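Local coordinates for protein phosphatase (Mycoplasma pneumoniae M129, PDB 1T71) that probably hydrolyses phosphate esters, with a likely 2',3'-cyclic-nucleotide 3'-phosphodiesterase activity, using iron ions bound in a calcineurin-like fold, at residues A[139-142]-A[143-146]. Residues are numbered along the deposited sequence; the frame is centred on the assembly and turned at random.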
loop_
_atom_site.group_PDB
_atom_site.type_symbol
_atom_site.label_atom_id
_atom_site.label_comp_id
_atom_site.label_asym_id
_atom_site.label_seq_id
_atom_site.Cartn_x
_atom_site.Cartn_y
_atom_site.Cartn_z
ATOM N N LYS A 139 10.018 6.300 16.293
ATOM C CA LYS A 139 9.563 6.967 17.505
ATOM C C LYS A 139 8.047 7.144 17.515
ATOM O O LYS A 139 7.393 6.846 18.510
ATOM C CB LYS A 139 10.262 8.323 17.651
ATOM C CG LYS A 139 11.777 8.191 17.688
ATOM C CD LYS A 139 12.470 9.493 18.030
ATOM C CE LYS A 139 13.973 9.281 18.075
ATOM N NZ LYS A 139 14.706 10.512 18.471
ATOM N N VAL A 140 7.487 7.611 16.404
ATOM C CA VAL A 140 6.041 7.816 16.318
ATOM C C VAL A 140 5.231 6.559 16.606
ATOM O O VAL A 140 4.297 6.589 17.402
ATOM C CB VAL A 140 5.624 8.345 14.923
ATOM C CG1 VAL A 140 4.098 8.318 14.785
ATOM C CG2 VAL A 140 6.135 9.766 14.738
ATOM N N LEU A 141 5.580 5.454 15.954
ATOM C CA LEU A 141 4.843 4.214 16.146
ATOM C C LEU A 141 5.024 3.667 17.556
ATOM O O LEU A 141 4.099 3.090 18.121
ATOM C CB LEU A 141 5.272 3.175 15.102
ATOM C CG LEU A 141 4.431 1.897 14.969
ATOM C CD1 LEU A 141 4.869 0.885 15.984
ATOM C CD2 LEU A 141 2.949 2.207 15.135
ATOM N N LYS A 142 6.211 3.867 18.125
ATOM C CA LYS A 142 6.505 3.397 19.478
ATOM C C LYS A 142 5.545 4.072 20.463
ATOM O O LYS A 142 4.896 3.403 21.273
ATOM C CB LYS A 142 7.955 3.730 19.829
ATOM C CG LYS A 142 8.609 2.795 20.836
ATOM C CD LYS A 142 8.400 3.252 22.258
ATOM C CE LYS A 142 9.200 2.383 23.235
ATOM N NZ LYS A 142 10.671 2.387 22.978
ATOM N N GLU A 143 5.456 5.399 20.385
ATOM C CA GLU A 143 4.561 6.158 21.255
ATOM C C GLU A 143 3.115 5.705 21.101
ATOM O O GLU A 143 2.382 5.586 22.085
ATOM C CB GLU A 143 4.631 7.652 20.945
ATOM C CG GLU A 143 5.774 8.374 21.611
ATOM C CD GLU A 143 5.432 9.827 21.893
ATOM O OE1 GLU A 143 6.283 10.536 22.479
ATOM O OE2 GLU A 143 4.306 10.254 21.533
ATOM N N LEU A 144 2.699 5.472 19.861
ATOM C CA LEU A 144 1.335 5.030 19.604
ATOM C C LEU A 144 1.116 3.670 20.263
ATOM O O LEU A 144 0.089 3.442 20.896
ATOM C CB LEU A 144 1.079 4.929 18.097
ATOM C CG LEU A 144 -0.361 4.641 17.670
ATOM C CD1 LEU A 144 -1.258 5.816 18.063
ATOM C CD2 LEU A 144 -0.417 4.425 16.164
ATOM N N ILE A 145 2.088 2.773 20.119
ATOM C CA ILE A 145 1.988 1.438 20.706
ATOM C C ILE A 145 1.807 1.514 22.218
ATOM O O ILE A 145 0.978 0.804 22.793
ATOM C CB ILE A 145 3.255 0.594 20.438
ATOM C CG1 ILE A 145 3.440 0.363 18.937
ATOM C CG2 ILE A 145 3.157 -0.740 21.184
ATOM C CD1 ILE A 145 2.351 -0.438 18.291
ATOM N N LEU A 146 2.593 2.376 22.857
ATOM C CA LEU A 146 2.535 2.532 24.305
ATOM C C LEU A 146 1.179 3.050 24.777
ATOM O O LEU A 146 0.881 3.032 25.969
ATOM C CB LEU A 146 3.664 3.452 24.777
ATOM C CG LEU A 146 5.070 2.908 24.490
ATOM C CD1 LEU A 146 6.128 3.918 24.913
ATOM C CD2 LEU A 146 5.263 1.593 25.226
#
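Among the flat groups of this helical turn, the peptide carbonyls of Leu141 and Lys142 are each met by an N-H and by aliphatic carbon. Ile145 N donates to Leu141 O at 2.9 Å, standing 23° out of the carbonyl plane, with Ile145 CB also close to that oxygen. Leu146 N approaches Lys142 O nearly head-on at 3.0 Å, and Leu146 CG lies 3.3 Å from Lys142 O. In the two preceding steps Glu143 N bonds to Lys139 O and Leu144 N to Val140 O. These i to i+4 bonds belong to the C-terminal part of helix 137-145, the helix of a beta-alpha-beta crossover between the parallel strands 117-124 and 152-158 in the calcineurin-like fold. On the side facing that sheet, Leu141 CD1 lies against Ile145 CG1 at 3.3 Å, tighter than usual for two carbons, and less closely against Ile145 CD1. The other methyl of Leu141, CD2, meets Leu144 CD2 at 4.2 Å. With CG turned anti to the backbone N (chi1 -169°), Leu141 spreads its two methyls between these neighbours; all three residues also touch His153 of strand 152-158. Along the exposed flank Lys142 is bent at chi2 (-89°), which brings its aliphatic chain obliquely across Leu146: Lys142 CD comes to 3.6 Å and CE to 3.8 Å from Leu146 CD1. The Lys142 side chain also touches Phe172 of helix 162-172, whereas Val140, two residues earlier, reaches Leu93 and Leu123.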